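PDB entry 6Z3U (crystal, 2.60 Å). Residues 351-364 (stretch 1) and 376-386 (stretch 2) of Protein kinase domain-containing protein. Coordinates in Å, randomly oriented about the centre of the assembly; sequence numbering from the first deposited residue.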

ATOM      1  N   ALA B 351      30.305   9.337 -21.750  1.00 26.08           N
ATOM      2  CA  ALA B 351      30.547  10.448 -20.836  1.00 24.63           C
ATOM      3  C   ALA B 351      30.735   9.971 -19.399  1.00 24.60           C
ATOM      4  O   ALA B 351      31.480  10.593 -18.633  1.00 24.78           O
ATOM      5  CB  ALA B 351      29.393  11.449 -20.913  1.00 23.76           C
ATOM      6  N   VAL B 352      30.066   8.878 -19.012  1.00 26.35           N
ATOM      7  CA  VAL B 352      30.176   8.359 -17.653  1.00 24.52           C
ATOM      8  C   VAL B 352      31.287   7.328 -17.505  1.00 28.48           C
ATOM      9  O   VAL B 352      31.492   6.805 -16.401  1.00 29.85           O
ATOM     10  CB  VAL B 352      28.840   7.735 -17.193  1.00 23.90           C
ATOM     11  CG1 VAL B 352      27.779   8.812 -17.045  1.00 22.97           C
ATOM     12  CG2 VAL B 352      28.378   6.654 -18.169  1.00 30.96           C
ATOM     13  N   GLY B 353      32.010   7.019 -18.578  1.00 26.29           N
ATOM     14  CA  GLY B 353      33.130   6.106 -18.501  1.00 27.44           C
ATOM     15  C   GLY B 353      32.719   4.655 -18.627  1.00 32.62           C
ATOM     16  O   GLY B 353      31.540   4.297 -18.692  1.00 41.33           O
ATOM     17  N   SER B 354      33.736   3.793 -18.653  1.00 30.30           N
ATOM     18  CA  SER B 354      33.488   2.368 -18.843  1.00 30.77           C
ATOM     19  C   SER B 354      32.587   1.823 -17.743  1.00 30.85           C
ATOM     20  O   SER B 354      31.582   1.157 -18.019  1.00 41.28           O
ATOM     21  CB  SER B 354      34.812   1.607 -18.884  1.00 41.83           C
ATOM     22  OG  SER B 354      35.616   1.918 -17.760  1.00 54.54           O
ATOM     23  N   GLU B 355      32.919   2.115 -16.483  1.00 29.13           N
ATOM     24  CA  GLU B 355      32.125   1.587 -15.379  1.00 30.81           C
ATOM     25  C   GLU B 355      30.708   2.138 -15.399  1.00 35.13           C
ATOM     26  O   GLU B 355      29.762   1.437 -15.019  1.00 35.61           O
ATOM     27  CB  GLU B 355      32.805   1.901 -14.047  1.00 38.53           C
ATOM     28  CG  GLU B 355      34.074   1.093 -13.796  1.00 47.86           C
ATOM     29  CD  GLU B 355      33.804  -0.378 -13.542  1.00 38.33           C
ATOM     30  OE1 GLU B 355      34.764  -1.176 -13.611  1.00 39.21           O
ATOM     31  OE2 GLU B 355      32.635  -0.737 -13.288  1.00 33.57           O
ATOM     32  N   GLY B 356      30.536   3.388 -15.827  1.00 41.33           N
ATOM     33  CA  GLY B 356      29.194   3.932 -15.938  1.00 34.10           C
ATOM     34  C   GLY B 356      28.392   3.250 -17.028  1.00 33.87           C
ATOM     35  O   GLY B 356      27.232   2.883 -16.821  1.00 36.61           O
ATOM     36  N   VAL B 357      29.005   3.044 -18.195  1.00 29.51           N
ATOM     37  CA  VAL B 357      28.309   2.355 -19.274  1.00 33.69           C
ATOM     38  C   VAL B 357      28.091   0.892 -18.918  1.00 34.72           C
ATOM     39  O   VAL B 357      27.148   0.259 -19.409  1.00 42.39           O
ATOM     40  CB  VAL B 357      29.087   2.517 -20.592  1.00 35.11           C
ATOM     41  CG1 VAL B 357      28.538   1.580 -21.659  1.00 31.80           C
ATOM     42  CG2 VAL B 357      29.023   3.964 -21.058  1.00 26.76           C
ATOM     43  N   ASP B 358      28.938   0.331 -18.054  1.00 35.90           N
ATOM     44  CA  ASP B 358      28.690  -1.018 -17.556  1.00 32.29           C
ATOM     45  C   ASP B 358      27.365  -1.070 -16.809  1.00 28.18           C
ATOM     46  O   ASP B 358      26.543  -1.963 -17.035  1.00 37.97           O
ATOM     47  CB  ASP B 358      29.843  -1.458 -16.654  1.00 41.34           C
ATOM     48  CG  ASP B 358      29.697  -2.887 -16.168  1.00 39.50           C
ATOM     49  OD1 ASP B 358      29.821  -3.811 -16.996  1.00 51.54           O
ATOM     50  OD2 ASP B 358      29.469  -3.091 -14.957  1.00 42.32           O
ATOM     51  N   LEU B 359      27.137  -0.104 -15.918  1.00 30.00           N
ATOM     52  CA  LEU B 359      25.877  -0.047 -15.183  1.00 29.79           C
ATOM     53  C   LEU B 359      24.702   0.182 -16.127  1.00 26.10           C
ATOM     54  O   LEU B 359      23.673  -0.496 -16.031  1.00 29.99           O
ATOM     55  CB  LEU B 359      25.944   1.059 -14.129  1.00 31.78           C
ATOM     56  CG  LEU B 359      24.724   1.234 -13.227  1.00 24.57           C
ATOM     57  CD1 LEU B 359      24.478  -0.031 -12.441  1.00 25.21           C
ATOM     58  CD2 LEU B 359      24.906   2.423 -12.296  1.00 24.06           C
ATOM     59  N   LEU B 360      24.834   1.145 -17.042  1.00 24.91           N
ATOM     60  CA  LEU B 360      23.759   1.424 -17.990  1.00 24.45           C
ATOM     61  C   LEU B 360      23.362   0.165 -18.747  1.00 25.19           C
ATOM     62  O   LEU B 360      22.173  -0.146 -18.888  1.00 29.87           O
ATOM     63  CB  LEU B 360      24.197   2.514 -18.969  1.00 24.22           C
ATOM     64  CG  LEU B 360      23.142   3.435 -19.595  1.00 23.50           C
ATOM     65  CD1 LEU B 360      23.544   3.779 -21.031  1.00 23.86           C
ATOM     66  CD2 LEU B 360      21.741   2.858 -19.566  1.00 24.42           C
ATOM     67  N   TRP B 361      24.353  -0.585 -19.227  1.00 33.64           N
ATOM     68  CA  TRP B 361      24.076  -1.774 -20.027  1.00 27.26           C
ATOM     69  C   TRP B 361      23.378  -2.854 -19.213  1.00 30.88           C
ATOM     70  O   TRP B 361      22.539  -3.587 -19.751  1.00 37.46           O
ATOM     71  CB  TRP B 361      25.383  -2.301 -20.613  1.00 32.63           C
ATOM     72  CG  TRP B 361      25.255  -3.574 -21.372  1.00 41.23           C
ATOM     73  CD1 TRP B 361      24.815  -3.725 -22.654  1.00 47.41           C
ATOM     74  CD2 TRP B 361      25.586  -4.884 -20.904  1.00 35.74           C
ATOM     75  NE1 TRP B 361      24.850  -5.052 -23.012  1.00 39.21           N
ATOM     76  CE2 TRP B 361      25.322  -5.783 -21.954  1.00 33.03           C
ATOM     77  CE3 TRP B 361      26.077  -5.384 -19.695  1.00 34.80           C
ATOM     78  CZ2 TRP B 361      25.528  -7.151 -21.832  1.00 41.22           C
ATOM     79  CZ3 TRP B 361      26.286  -6.742 -19.577  1.00 37.11           C
ATOM     80  CH2 TRP B 361      26.010  -7.611 -20.638  1.00 50.92           C
ATOM     81  N   ARG B 362      23.705  -2.976 -17.925  1.00 30.41           N
ATOM     82  CA  ARG B 362      23.052  -3.990 -17.105  1.00 30.36           C
ATOM     83  C   ARG B 362      21.599  -3.637 -16.823  1.00 27.40           C
ATOM     84  O   ARG B 362      20.769  -4.537 -16.651  1.00 32.33           O
ATOM     85  CB  ARG B 362      23.811  -4.190 -15.795  1.00 32.91           C
ATOM     86  CG  ARG B 362      25.217  -4.743 -15.971  1.00 37.67           C
ATOM     87  CD  ARG B 362      25.779  -5.278 -14.662  1.00 35.59           C
ATOM     88  NE  ARG B 362      27.226  -5.479 -14.725  1.00 48.82           N
ATOM     89  CZ  ARG B 362      27.818  -6.538 -15.268  1.00 51.93           C
ATOM     90  NH1 ARG B 362      27.093  -7.508 -15.810  1.00 51.55           N
ATOM     91  NH2 ARG B 362      29.142  -6.628 -15.274  1.00 52.29           N
ATOM     92  N   THR B 363      21.266  -2.345 -16.766  1.00 27.55           N
ATOM     93  CA  THR B 363      19.886  -1.945 -16.528  1.00 25.02           C
ATOM     94  C   THR B 363      19.005  -2.117 -17.757  1.00 25.15           C
ATOM     95  O   THR B 363      17.778  -2.140 -17.623  1.00 28.66           O
ATOM     96  CB  THR B 363      19.809  -0.484 -16.080  1.00 24.00           C
ATOM     97  OG1 THR B 363      20.277   0.364 -17.137  1.00 23.77           O
ATOM     98  CG2 THR B 363      20.648  -0.253 -14.835  1.00 27.47           C
ATOM     99  N   LEU B 364      19.595  -2.242 -18.943  1.00 30.51           N
ATOM    100  CA  LEU B 364      18.849  -2.355 -20.190  1.00 29.68           C
ATOM    101  C   LEU B 364      18.997  -3.745 -20.800  1.00 27.14           C
ATOM    102  O   LEU B 364      19.136  -3.899 -22.015  1.00 27.72           O
ATOM    103  CB  LEU B 364      19.298  -1.286 -21.181  1.00 30.02           C
ATOM    104  CG  LEU B 364      19.206   0.152 -20.667  1.00 24.81           C
ATOM    105  CD1 LEU B 364      19.571   1.144 -21.768  1.00 27.26           C
ATOM    106  CD2 LEU B 364      17.820   0.449 -20.110  1.00 23.89           C
ATOM    107  N   GLU B 376      21.697  -4.755  -6.277  1.00 31.12           N
ATOM    108  CA  GLU B 376      22.924  -4.952  -7.040  1.00 28.48           C
ATOM    109  C   GLU B 376      23.422  -3.628  -7.598  1.00 27.62           C
ATOM    110  O   GLU B 376      24.630  -3.371  -7.636  1.00 36.35           O
ATOM    111  CB  GLU B 376      22.684  -5.947  -8.174  1.00 28.94           C
ATOM    112  CG  GLU B 376      22.391  -7.365  -7.720  1.00 30.06           C
ATOM    113  CD  GLU B 376      21.924  -8.247  -8.862  1.00 33.93           C
ATOM    114  OE1 GLU B 376      21.570  -7.696  -9.925  1.00 36.04           O
ATOM    115  OE2 GLU B 376      21.907  -9.487  -8.702  1.00 34.59           O
ATOM    116  N   MET B 377      22.495  -2.766  -8.016  1.00 29.27           N
ATOM    117  CA  MET B 377      22.875  -1.483  -8.591  1.00 25.78           C
ATOM    118  C   MET B 377      23.666  -0.647  -7.596  1.00 26.16           C
ATOM    119  O   MET B 377      24.649   0.005  -7.966  1.00 35.39           O
ATOM    120  CB  MET B 377      21.617  -0.745  -9.044  1.00 26.73           C
ATOM    121  CG  MET B 377      21.817   0.172 -10.233  1.00 34.91           C
ATOM    122  SD  MET B 377      20.255   0.819 -10.856  1.00 27.55           S
ATOM    123  CE  MET B 377      19.571  -0.666 -11.583  1.00 23.83           C
ATOM    124  N   LEU B 378      23.262  -0.664  -6.324  1.00 27.50           N
ATOM    125  CA  LEU B 378      23.914   0.175  -5.325  1.00 35.68           C
ATOM    126  C   LEU B 378      25.321  -0.294  -4.983  1.00 35.01           C
ATOM    127  O   LEU B 378      26.133   0.516  -4.526  1.00 40.07           O
ATOM    128  CB  LEU B 378      23.071   0.228  -4.050  1.00 34.43           C
ATOM    129  CG  LEU B 378      21.777   1.039  -4.141  1.00 36.09           C
ATOM    130  CD1 LEU B 378      20.957   0.863  -2.876  1.00 41.00           C
ATOM    131  CD2 LEU B 378      22.074   2.518  -4.384  1.00 38.12           C
ATOM    132  N   GLU B 379      25.627  -1.572  -5.181  1.00 32.33           N
ATOM    133  CA  GLU B 379      26.957  -2.096  -4.897  1.00 36.03           C
ATOM    134  C   GLU B 379      27.875  -2.082  -6.113  1.00 36.80           C
ATOM    135  O   GLU B 379      29.012  -2.561  -6.019  1.00 43.97           O
ATOM    136  CB  GLU B 379      26.838  -3.518  -4.338  1.00 40.59           C
ATOM    137  CG  GLU B 379      25.758  -3.651  -3.264  1.00 38.09           C
ATOM    138  CD  GLU B 379      26.021  -4.784  -2.288  1.00 46.22           C
ATOM    139  OE1 GLU B 379      27.203  -5.114  -2.056  1.00 57.33           O
ATOM    140  OE2 GLU B 379      25.042  -5.344  -1.750  1.00 44.36           O
ATOM    141  N   HIS B 380      27.424  -1.537  -7.240  1.00 33.32           N
ATOM    142  CA  HIS B 380      28.243  -1.486  -8.443  1.00 33.77           C
ATOM    143  C   HIS B 380      29.474  -0.608  -8.223  1.00 36.95           C
ATOM    144  O   HIS B 380      29.528   0.222  -7.313  1.00 32.00           O
ATOM    145  CB  HIS B 380      27.416  -0.964  -9.617  1.00 29.79           C
ATOM    146  CG  HIS B 380      28.016  -1.258 -10.957  1.00 27.97           C
ATOM    147  ND1 HIS B 380      28.396  -0.266 -11.834  1.00 30.92           N
ATOM    148  CD2 HIS B 380      28.313  -2.430 -11.562  1.00 37.18           C
ATOM    149  CE1 HIS B 380      28.894  -0.815 -12.928  1.00 32.78           C
ATOM    150  NE2 HIS B 380      28.856  -2.128 -12.787  1.00 33.93           N
ATOM    151  N   ARG B 381      30.485  -0.812  -9.077  1.00 38.28           N
ATOM    152  CA  ARG B 381      31.735  -0.073  -8.943  1.00 40.75           C
ATOM    153  C   ARG B 381      31.623   1.379  -9.390  1.00 41.56           C
ATOM    154  O   ARG B 381      32.457   2.200  -8.993  1.00 43.10           O
ATOM    155  CB  ARG B 381      32.850  -0.740  -9.756  1.00 45.71           C
ATOM    156  CG  ARG B 381      33.375  -2.050  -9.191  1.00 62.55           C
ATOM    157  CD  ARG B 381      34.857  -2.221  -9.521  1.00 40.25           C
ATOM    158  NE  ARG B 381      35.292  -3.615  -9.445  1.00 45.26           N
ATOM    159  CZ  ARG B 381      35.634  -4.242  -8.320  1.00 56.44           C
ATOM    160  NH1 ARG B 381      36.019  -5.511  -8.357  1.00 50.92           N
ATOM    161  NH2 ARG B 381      35.594  -3.606  -7.158  1.00 56.65           N
ATOM    162  N   TRP B 382      30.621   1.715 -10.208  1.00 40.01           N
ATOM    163  CA  TRP B 382      30.544   3.066 -10.760  1.00 29.05           C
ATOM    164  C   TRP B 382      30.536   4.120  -9.659  1.00 30.04           C
ATOM    165  O   TRP B 382      31.096   5.209  -9.828  1.00 30.71           O
ATOM    166  CB  TRP B 382      29.299   3.208 -11.631  1.00 26.68           C
ATOM    167  CG  TRP B 382      29.225   4.518 -12.345  1.00 27.91           C
ATOM    168  CD1 TRP B 382      30.239   5.152 -12.999  1.00 35.67           C
ATOM    169  CD2 TRP B 382      28.077   5.369 -12.460  1.00 29.20           C
ATOM    170  NE1 TRP B 382      29.792   6.340 -13.526  1.00 27.48           N
ATOM    171  CE2 TRP B 382      28.469   6.497 -13.207  1.00 24.07           C
ATOM    172  CE3 TRP B 382      26.757   5.285 -12.007  1.00 24.56           C
ATOM    173  CZ2 TRP B 382      27.590   7.531 -13.511  1.00 23.20           C
ATOM    174  CZ3 TRP B 382      25.886   6.314 -12.310  1.00 22.82           C
ATOM    175  CH2 TRP B 382      26.308   7.423 -13.053  1.00 22.59           C
ATOM    176  N   TRP B 383      29.891   3.821  -8.530  1.00 33.87           N
ATOM    177  CA  TRP B 383      29.762   4.824  -7.478  1.00 31.93           C
ATOM    178  C   TRP B 383      31.105   5.106  -6.817  1.00 33.11           C
ATOM    179  O   TRP B 383      31.426   6.265  -6.524  1.00 42.08           O
ATOM    180  CB  TRP B 383      28.744   4.369  -6.434  1.00 38.28           C
ATOM    181  CG  TRP B 383      27.453   3.899  -7.017  1.00 28.80           C
ATOM    182  CD1 TRP B 383      26.967   2.626  -7.005  1.00 29.96           C
ATOM    183  CD2 TRP B 383      26.485   4.692  -7.712  1.00 24.52           C
ATOM    184  NE1 TRP B 383      25.754   2.577  -7.643  1.00 26.45           N
ATOM    185  CE2 TRP B 383      25.436   3.834  -8.087  1.00 24.24           C
ATOM    186  CE3 TRP B 383      26.403   6.045  -8.052  1.00 23.86           C
ATOM    187  CZ2 TRP B 383      24.320   4.281  -8.784  1.00 23.36           C
ATOM    188  CZ3 TRP B 383      25.295   6.488  -8.744  1.00 22.98           C
ATOM    189  CH2 TRP B 383      24.267   5.608  -9.103  1.00 26.78           C
ATOM    190  N   ARG B 384      31.906   4.067  -6.580  1.00 29.47           N
ATOM    191  CA  ARG B 384      33.208   4.224  -5.947  1.00 40.33           C
ATOM    192  C   ARG B 384      34.342   4.456  -6.941  1.00 40.11           C
ATOM    193  O   ARG B 384      35.491   4.624  -6.517  1.00 38.14           O
ATOM    194  CB  ARG B 384      33.520   2.998  -5.071  1.00 41.08           C
ATOM    195  CG  ARG B 384      33.262   1.631  -5.706  1.00 45.85           C
ATOM    196  CD  ARG B 384      32.981   0.584  -4.630  1.00 46.87           C
ATOM    197  NE  ARG B 384      32.428  -0.654  -5.176  1.00 49.33           N
ATOM    198  CZ  ARG B 384      33.112  -1.781  -5.356  1.00 55.42           C
ATOM    199  NH1 ARG B 384      34.398  -1.855  -5.035  1.00 68.15           N
ATOM    200  NH2 ARG B 384      32.502  -2.846  -5.861  1.00 54.88           N
ATOM    201  N   THR B 385      34.054   4.480  -8.238  1.00 40.92           N
ATOM    202  CA  THR B 385      35.038   4.850  -9.246  1.00 30.21           C
ATOM    203  C   THR B 385      35.048   6.364  -9.421  1.00 40.72           C
ATOM    204  O   THR B 385      34.002   7.014  -9.357  1.00 51.85           O
ATOM    205  CB  THR B 385      34.727   4.171 -10.580  1.00 32.11           C
ATOM    206  OG1 THR B 385      34.992   2.766 -10.478  1.00 33.93           O
ATOM    207  CG2 THR B 385      35.574   4.757 -11.695  1.00 31.21           C
ATOM    208  N   ASP B 386      36.236   6.922  -9.634  1.00 41.34           N
ATOM    209  CA  ASP B 386      36.350   8.359  -9.825  1.00 38.97           C
ATOM    210  C   ASP B 386      35.717   8.771 -11.153  1.00 40.72           C
ATOM    211  O   ASP B 386      35.707   7.994 -12.111  1.00 44.44           O
ATOM    212  CB  ASP B 386      37.811   8.791  -9.795  1.00 45.77           C
ATOM    213  CG  ASP B 386      38.404   8.742  -8.402  1.00 65.71           C
ATOM    214  OD1 ASP B 386      37.644   8.926  -7.427  1.00 68.03           O
ATOM    215  OD2 ASP B 386      39.629   8.516  -8.282  1.00 81.41           O
TER

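The contact sets one regular helix, running from about Gly-353 to Thr-363, against a far less regular partner: the last turn of a helix ending near Leu-378, a bend through His-380, and a weakly bonded helical turn at about 381-384. The backbones come closest at Glu-355 and Trp-382, whose CA atoms lie 5.1 Å apart. Beside this approach, Gly-356 leaves the space the indole occupies. With no side chain there, Gly-356 CA sits over the face of Trp-382, 3.5 Å from the centroid of the five-membered ring, in a CH-pi contact. A CB at this position would fall 2.9 Å from Trp-382 NE1, so the glycine makes room for the indole; the same CB would also clash within its own stretch, 2.5 Å from Val-352 CG2.

Trp-382 leaves its backbone sideways and, with chi1 t and chi2 at 44°, places one face of the ring over Gly-356 CA. Trp-382 NE1 gives a weak hydrogen bond to Val-352 O (3.4 Å, 132°), while Val-352 CG1 meets CZ2 of Trp-382 at 3.8 Å. The indole's one hydrogen bond across the contact is thus weak, and CH-pi and apolar contacts accompany it.

Leu-359, one turn beyond Glu-355, points toward the other stretch and adopts t, p. That rotamer sends its two methyls to different neighbours: Leu-359 CD2 packs 3.4 Å from Trp-382 CE3 and 4.0 Å from Trp-383 CZ2, whereas Leu-359 CD1 reaches Met-377 CG at 3.5 Å and covers a face of the His-380 ring. Trp-383 starts away from the helix, but its ring swings back, and Trp-383 NE1 is anchored on Met-377 O of its own stretch (2.8 Å). Met-377 starts sideways; two t torsions extend the chain and the m turn at chi3 places Met-377 CE 3.5 Å from Thr-363 CG2. Thr-363 is p, which lets Thr-363 OG1 bond to Leu-360 O (2.6 Å) and leaves the methyl for this apolar contact.

His-380 supplies the polar centre. Its t rotamer directs the ring edge at the helix, where His-380 NE2 donates a very short hydrogen bond to Asp-358 OD2 (2.5 Å) and His-380 CE1 lies 3.2 Å from Glu-355 O. Asp-358, also t, is held from its own helix too: Arg-362 NE, one turn on, forms a salt bridge to Asp-358 OD2 at 3.3 Å. Asp-358 OD2 therefore accepts from both stretches, and OD1 is bonded elsewhere in the structure.

Glu-355, m, m, folds its aliphatic chain against the partner, with Glu-355 CG 3.8 Å from Thr-385 OG1 and Glu-355 OE2 3.5 Å from Arg-381 CB. The lesson is a glycine seat for tryptophan, a leucine whose two methyls meet different neighbours, and one shared carboxylate oxygen.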